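PDB 1FFV: cutm, flavoprotein of carbon monoxide dehydrogenase from Hydrogenophaga pseudoflava, which binds FAD and, as the flavoprotein subunit of carbon monoxide dehydrogenase, probably passes on electrons released by the oxidation of CO. Local coordinates for residues 114-119 with 151-156; 143-148 with 160-165. All coordinates share one frame; numbering follows the deposited sequence.

Contact 1 of 2, residues 114-119 with 151-156; sequences GDIAHG and GFFLGT. Unlike the reference sequence in segment 114-119: Gly119 (reference Asn). With FAD (flavin-adenine dinucleotide), chain J.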
loop_
_atom_site.group_PDB
_atom_site.type_symbol
_atom_site.label_atom_id
_atom_site.label_comp_id
_atom_site.label_asym_id
_atom_site.label_seq_id
_atom_site.Cartn_x
_atom_site.Cartn_y
_atom_site.Cartn_z
ATOM N N GLY C 114 -45.730 -10.669 11.630
ATOM C CA GLY C 114 -45.048 -9.477 12.108
ATOM C C GLY C 114 -45.681 -8.210 11.553
ATOM O O GLY C 114 -45.771 -7.180 12.232
ATOM N N ASP C 115 -46.140 -8.296 10.309
ATOM C CA ASP C 115 -46.774 -7.165 9.643
ATOM C C ASP C 115 -48.054 -6.814 10.390
ATOM O O ASP C 115 -48.408 -5.643 10.513
ATOM C CB ASP C 115 -47.094 -7.519 8.179
ATOM C CG ASP C 115 -47.422 -6.296 7.336
ATOM O OD1 ASP C 115 -48.584 -5.828 7.383
ATOM O OD2 ASP C 115 -46.515 -5.808 6.622
ATOM N N ILE C 116 -48.750 -7.833 10.884
ATOM C CA ILE C 116 -49.985 -7.615 11.626
ATOM C C ILE C 116 -49.686 -7.198 13.068
ATOM O O ILE C 116 -50.194 -6.191 13.545
ATOM C CB ILE C 116 -50.903 -8.874 11.575
ATOM C CG1 ILE C 116 -51.362 -9.117 10.129
ATOM C CG2 ILE C 116 -52.122 -8.686 12.470
ATOM C CD1 ILE C 116 -52.116 -10.409 9.908
ATOM N N ALA C 117 -48.811 -7.931 13.738
ATOM C CA ALA C 117 -48.460 -7.627 15.125
ATOM C C ALA C 117 -47.886 -6.221 15.356
ATOM O O ALA C 117 -48.100 -5.622 16.415
ATOM C CB ALA C 117 -47.502 -8.684 15.658
ATOM N N HIS C 118 -47.161 -5.705 14.365
ATOM C CA HIS C 118 -46.545 -4.381 14.445
ATOM C C HIS C 118 -47.612 -3.284 14.661
ATOM O O HIS C 118 -47.359 -2.283 15.334
ATOM C CB HIS C 118 -45.709 -4.136 13.180
ATOM C CG HIS C 118 -44.855 -2.905 13.234
ATOM N ND1 HIS C 118 -44.076 -2.581 14.324
ATOM C CD2 HIS C 118 -44.657 -1.920 12.325
ATOM C CE1 HIS C 118 -43.437 -1.449 14.086
ATOM N NE2 HIS C 118 -43.771 -1.027 12.879
ATOM N N GLY C 119 -48.807 -3.494 14.114
ATOM C CA GLY C 119 -49.901 -2.548 14.299
ATOM C C GLY C 119 -49.735 -1.170 13.692
ATOM O O GLY C 119 -50.356 -0.206 14.131
ATOM N N GLY C 151 -61.181 -5.946 14.954
ATOM C CA GLY C 151 -61.284 -5.712 16.383
ATOM C C GLY C 151 -59.934 -5.871 17.058
ATOM O O GLY C 151 -59.774 -5.530 18.234
ATOM N N PHE C 152 -58.957 -6.349 16.287
ATOM C CA PHE C 152 -57.594 -6.583 16.760
ATOM C C PHE C 152 -56.738 -5.316 16.859
ATOM O O PHE C 152 -55.826 -5.237 17.684
ATOM C CB PHE C 152 -56.903 -7.569 15.816
ATOM C CG PHE C 152 -55.546 -8.018 16.281
ATOM C CD1 PHE C 152 -55.417 -8.914 17.344
ATOM C CD2 PHE C 152 -54.393 -7.576 15.636
ATOM C CE1 PHE C 152 -54.155 -9.363 17.753
ATOM C CE2 PHE C 152 -53.130 -8.020 16.038
ATOM C CZ PHE C 152 -53.011 -8.912 17.093
ATOM N N PHE C 153 -57.037 -4.335 16.012
ATOM C CA PHE C 153 -56.273 -3.098 15.955
ATOM C C PHE C 153 -56.873 -1.999 16.823
ATOM O O PHE C 153 -57.962 -1.492 16.545
ATOM C CB PHE C 153 -56.124 -2.698 14.487
ATOM C CG PHE C 153 -55.627 -3.831 13.616
ATOM C CD1 PHE C 153 -54.291 -4.236 13.671
ATOM C CD2 PHE C 153 -56.508 -4.542 12.794
ATOM C CE1 PHE C 153 -53.839 -5.336 12.925
ATOM C CE2 PHE C 153 -56.071 -5.645 12.042
ATOM C CZ PHE C 153 -54.736 -6.043 12.109
ATOM N N LEU C 154 -56.149 -1.658 17.890
ATOM C CA LEU C 154 -56.585 -0.663 18.874
ATOM C C LEU C 154 -56.050 0.746 18.675
ATOM O O LEU C 154 -56.741 1.731 18.960
ATOM C CB LEU C 154 -56.214 -1.133 20.280
ATOM C CG LEU C 154 -56.714 -2.512 20.718
ATOM C CD1 LEU C 154 -56.441 -2.649 22.208
ATOM C CD2 LEU C 154 -58.212 -2.696 20.428
ATOM N N GLY C 155 -54.801 0.834 18.236
ATOM C CA GLY C 155 -54.182 2.125 18.006
ATOM C C GLY C 155 -52.906 1.946 17.219
ATOM O O GLY C 155 -52.581 0.831 16.802
ATOM N N THR C 156 -52.178 3.038 17.026
ATOM C CA THR C 156 -50.925 3.006 16.291
ATOM C C THR C 156 -49.926 2.178 17.093
ATOM O O THR C 156 -49.575 2.535 18.220
ATOM C CB THR C 156 -50.392 4.437 16.056
ATOM O OG1 THR C 156 -51.418 5.218 15.435
ATOM C CG2 THR C 156 -49.180 4.426 15.137
HETATM P PA FAD J . -40.548 -7.654 13.183
HETATM O O1A FAD J . -39.975 -8.561 14.193
HETATM O O2A FAD J . -39.755 -6.723 12.598
HETATM O O5B FAD J . -41.622 -6.955 13.949
HETATM C C5B FAD J . -42.627 -7.694 14.613
HETATM C C4B FAD J . -43.277 -6.775 15.640
HETATM O O4B FAD J . -44.444 -7.538 16.076
HETATM C C3B FAD J . -42.545 -6.601 16.944
HETATM O O3B FAD J . -43.078 -5.675 17.821
HETATM C C2B FAD J . -42.523 -8.044 17.398
HETATM O O2B FAD J . -42.127 -8.136 18.724
HETATM C C1B FAD J . -43.946 -8.444 17.165
HETATM N N9A FAD J . -44.170 -9.762 16.599
HETATM C C8A FAD J . -43.618 -10.290 15.460
HETATM N N7A FAD J . -44.035 -11.529 15.211
HETATM C C5A FAD J . -44.892 -11.819 16.241
HETATM C C6A FAD J . -45.682 -13.006 16.537
HETATM N N6A FAD J . -45.689 -14.089 15.808
HETATM N N1A FAD J . -46.430 -12.913 17.673
HETATM C C2A FAD J . -46.454 -11.811 18.455
HETATM N N3A FAD J . -45.774 -10.684 18.261
HETATM C C4A FAD J . -45.007 -10.729 17.133
HETATM N N1 FAD J . -44.950 -3.433 5.241
HETATM C C2 FAD J . -46.087 -3.271 4.580
HETATM O O2 FAD J . -47.104 -3.732 4.979
HETATM N N3 FAD J . -46.168 -2.544 3.367
HETATM C C4 FAD J . -45.063 -1.964 2.807
HETATM O O4 FAD J . -45.171 -1.352 1.764
HETATM C C4X FAD J . -43.807 -2.128 3.522
HETATM N N5 FAD J . -42.694 -1.582 3.024
HETATM C C5X FAD J . -41.544 -1.762 3.726
HETATM C C6 FAD J . -40.390 -1.185 3.195
HETATM C C7 FAD J . -39.188 -1.304 3.815
HETATM C C7M FAD J . -37.959 -0.664 3.217
HETATM C C8 FAD J . -39.080 -2.043 5.045
HETATM C C8M FAD J . -37.756 -2.189 5.758
HETATM C C9 FAD J . -40.228 -2.635 5.593
HETATM C C9A FAD J . -41.446 -2.498 4.941
HETATM N N10 FAD J . -42.651 -3.070 5.444
HETATM C C10 FAD J . -43.802 -2.898 4.766
HETATM C "C1'" FAD J . -42.601 -3.878 6.706
HETATM C "C2'" FAD J . -42.533 -5.475 6.757
HETATM O "O2'" FAD J . -43.588 -5.434 5.833
HETATM C "C3'" FAD J . -42.578 -5.248 8.255
HETATM O "O3'" FAD J . -41.464 -6.058 7.814
HETATM C "C4'" FAD J . -42.752 -6.407 9.213
HETATM O "O4'" FAD J . -43.699 -5.315 9.446
HETATM C "C5'" FAD J . -42.714 -6.348 10.744
HETATM O "O5'" FAD J . -42.769 -7.894 10.297
HETATM P P FAD J . -41.548 -8.725 10.698
HETATM O O1P FAD J . -41.930 -10.165 10.287
HETATM O O2P FAD J . -40.363 -8.295 10.126
HETATM O O3P FAD J . -41.362 -8.564 12.150
#
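Ile116, on the flank of helix 112-117 turned away from FAD, meets Phe152 and Phe153 through a single methyl, CG2. Ile116 CG2 lies 3.7 Å from CZ of Phe153, near the plane of that ring and at its edge, and 3.8 Å from CE2 of Phe152, which it approaches obliquely. Placing CG2 anti to the backbone N turns this branch to the aromatic pair. The rings also pack on each other, CD2 of Phe152 standing over the rim of one face of Phe153. Apolar bulk suits the buried Ile116 and Phe152; Phe153 is only partly buried, resting on Pro126 of helix 125-131.

Past the helix, at Gly119, the contact passes to the backbone. Gly119 has positive phi, favourable to glycine; its O merely approaches O of Gly155, two acceptors 3.6 Å apart, while a backbone hydrogen bond ties Gly119 to Tyr157.

Polar contacts serve the cofactor. Asp115 OD2 accepts a hydrogen bond from FAD O2' at 3.1 Å and a weak one from FAD N1. Small Ala117 lets the ribose come close, its CB 3.3 Å from FAD O4B. One helix thus offers an apolar flank to Phe152 and Phe153 and forms part of the FAD site of the molybdopterin dehydrogenase flavoprotein fold.

Contact 2 of 2, residues 143-148 with 160-165; sequences GRRTVP and LLEENE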
loop_
_atom_site.group_PDB
_atom_site.type_symbol
_atom_site.label_atom_id
_atom_site.label_comp_id
_atom_site.label_asym_id
_atom_site.label_seq_id
_atom_site.Cartn_x
_atom_site.Cartn_y
_atom_site.Cartn_z
ATOM N N GLY C 143 -52.738 -20.569 27.778
ATOM C CA GLY C 143 -53.245 -21.335 26.658
ATOM C C GLY C 143 -53.421 -20.508 25.402
ATOM O O GLY C 143 -52.729 -19.510 25.195
ATOM N N ARG C 144 -54.345 -20.931 24.549
ATOM C CA ARG C 144 -54.599 -20.228 23.306
ATOM C C ARG C 144 -55.950 -19.534 23.293
ATOM O O ARG C 144 -56.863 -19.907 24.029
ATOM C CB ARG C 144 -54.477 -21.188 22.119
ATOM C CG ARG C 144 -53.062 -21.689 21.913
ATOM C CD ARG C 144 -52.924 -22.516 20.659
ATOM N NE ARG C 144 -51.529 -22.882 20.428
ATOM C CZ ARG C 144 -51.070 -23.447 19.317
ATOM N NH1 ARG C 144 -51.887 -23.723 18.310
ATOM N NH2 ARG C 144 -49.779 -23.729 19.207
ATOM N N ARG C 145 -56.048 -18.488 22.479
ATOM C CA ARG C 145 -57.273 -17.718 22.320
ATOM C C ARG C 145 -57.250 -17.198 20.894
ATOM O O ARG C 145 -56.180 -16.906 20.349
ATOM C CB ARG C 145 -57.328 -16.542 23.308
ATOM C CG ARG C 145 -56.358 -15.404 23.003
ATOM C CD ARG C 145 -56.181 -14.450 24.170
ATOM N NE ARG C 145 -56.981 -13.236 24.042
ATOM C CZ ARG C 145 -56.493 -11.993 24.055
ATOM N NH1 ARG C 145 -55.192 -11.763 24.180
ATOM N NH2 ARG C 145 -57.326 -10.966 23.998
ATOM N N THR C 146 -58.417 -17.149 20.266
ATOM C CA THR C 146 -58.511 -16.649 18.909
ATOM C C THR C 146 -59.306 -15.353 18.896
ATOM O O THR C 146 -60.377 -15.263 19.501
ATOM C CB THR C 146 -59.158 -17.675 17.963
ATOM O OG1 THR C 146 -58.349 -18.855 17.926
ATOM C CG2 THR C 146 -59.262 -17.111 16.554
ATOM N N VAL C 147 -58.757 -14.344 18.227
ATOM C CA VAL C 147 -59.400 -13.044 18.121
ATOM C C VAL C 147 -59.547 -12.664 16.650
ATOM O O VAL C 147 -58.746 -13.093 15.811
ATOM C CB VAL C 147 -58.597 -11.962 18.874
ATOM C CG1 VAL C 147 -58.631 -12.242 20.376
ATOM C CG2 VAL C 147 -57.154 -11.914 18.369
ATOM N N PRO C 148 -60.609 -11.902 16.307
ATOM C CA PRO C 148 -60.844 -11.479 14.923
ATOM C C PRO C 148 -59.957 -10.314 14.494
ATOM O O PRO C 148 -59.545 -9.495 15.319
ATOM C CB PRO C 148 -62.308 -11.061 14.947
ATOM C CG PRO C 148 -62.437 -10.456 16.295
ATOM C CD PRO C 148 -61.712 -11.454 17.177
ATOM N N LEU C 160 -54.595 -6.210 20.207
ATOM C CA LEU C 160 -55.164 -6.979 21.314
ATOM C C LEU C 160 -54.116 -7.924 21.933
ATOM O O LEU C 160 -54.296 -8.453 23.031
ATOM C CB LEU C 160 -56.370 -7.768 20.803
ATOM C CG LEU C 160 -57.786 -7.434 21.291
ATOM C CD1 LEU C 160 -57.953 -5.993 21.700
ATOM C CD2 LEU C 160 -58.776 -7.808 20.198
ATOM N N LEU C 161 -53.004 -8.093 21.228
ATOM C CA LEU C 161 -51.906 -8.951 21.662
ATOM C C LEU C 161 -51.362 -8.505 23.022
ATOM O O LEU C 161 -51.105 -7.325 23.241
ATOM C CB LEU C 161 -50.806 -8.893 20.603
ATOM C CG LEU C 161 -49.795 -10.001 20.340
ATOM C CD1 LEU C 161 -50.429 -11.380 20.354
ATOM C CD2 LEU C 161 -49.173 -9.702 18.973
ATOM N N GLU C 162 -51.234 -9.454 23.943
ATOM C CA GLU C 162 -50.717 -9.182 25.279
ATOM C C GLU C 162 -49.190 -9.365 25.252
ATOM O O GLU C 162 -48.669 -10.135 24.442
ATOM C CB GLU C 162 -51.358 -10.153 26.278
ATOM C CG GLU C 162 -51.736 -9.547 27.621
ATOM C CD GLU C 162 -52.862 -8.531 27.530
ATOM O OE1 GLU C 162 -53.916 -8.836 26.937
ATOM O OE2 GLU C 162 -52.702 -7.424 28.074
ATOM N N GLU C 163 -48.480 -8.672 26.142
ATOM C CA GLU C 163 -47.015 -8.755 26.200
ATOM C C GLU C 163 -46.430 -10.147 26.404
ATOM O O GLU C 163 -45.255 -10.379 26.123
ATOM C CB GLU C 163 -46.467 -7.826 27.276
ATOM C CG GLU C 163 -46.638 -6.356 26.975
ATOM C CD GLU C 163 -45.862 -5.481 27.943
ATOM O OE1 GLU C 163 -45.914 -5.745 29.170
ATOM O OE2 GLU C 163 -45.193 -4.536 27.470
ATOM N N ASN C 164 -47.237 -11.067 26.921
ATOM C CA ASN C 164 -46.770 -12.430 27.143
ATOM C C ASN C 164 -47.360 -13.422 26.146
ATOM O O ASN C 164 -47.379 -14.627 26.397
ATOM C CB ASN C 164 -47.029 -12.880 28.594
ATOM C CG ASN C 164 -48.500 -12.777 29.008
ATOM O OD1 ASN C 164 -49.384 -12.589 28.174
ATOM N ND2 ASN C 164 -48.758 -12.910 30.303
ATOM N N GLU C 165 -47.828 -12.920 25.005
ATOM C CA GLU C 165 -48.401 -13.792 23.983
ATOM C C GLU C 165 -47.583 -13.825 22.699
ATOM O O GLU C 165 -46.817 -12.907 22.408
ATOM C CB GLU C 165 -49.829 -13.371 23.642
ATOM C CG GLU C 165 -50.858 -13.648 24.708
ATOM C CD GLU C 165 -52.219 -13.132 24.311
ATOM O OE1 GLU C 165 -52.306 -11.958 23.903
ATOM O OE2 GLU C 165 -53.202 -13.893 24.391
HETATM O O HOH W 1 -53.454 -16.546 24.986
#
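Leu160 opens the 160-165 loop by setting CD2 4.4 Å from CB of Val147, a loose apolar touch between two branched side chains that both also pack on Phe152. Next, Leu161 turns to the other side, against Leu138 and FAD. Glu162 starts a type I beta turn that closes with a bond from Glu165 N to Glu162 O; its own carboxylate stays near Arg145 by charge alone, OE1 lying well out of the guanidinium plane. Glu163 and Asn164 form the corners.

Glu165 then reaches back toward the strand. Arg145 NH1 lies 2.9 Å from both OE1 and OE2 of Glu165; the bond to OE2 is nearly straight, at 175°, and enters on the syn side. Guanidinium and carboxylate are only 18° from coplanar, and the bend of Arg145 at chi3 (-99°) helps swing its head group into position. The anti lone pair of Glu165 OE1 takes the N-H of Glu162 (N to OE1 2.7 Å), and a water 2.7 Å from OE2 of Glu165 and 3.1 Å from O of Gly143 bridges the two. The buried carboxylate is thus held by arginine and backbone, with a water beside it. This is a type I beta turn whose last side chain accepts the N-H of its first residue, salt-bridged to the sheet's outermost strand within the chain.

How the contacts relate
Contact 1 lies deep in the chain, its centre about 8 Å from the centre of the chain, whereas contact 2 is only partly buried, its centre about 16 Å from it. Their chemistry follows: contact 1 joins a helix to a short strand and the residue before it by apolar packing, its polar groups turned to FAD, while contact 2 ties the outermost strand within the chain's five-stranded sheet to a loop with a charged pair and a water. Their segments alternate along the chain, and Phe152 connects them: its O is 3.0 Å from N of Leu160, a probable hydrogen bond. FAD touches both, directly in contact 1 and through Leu161 in contact 2.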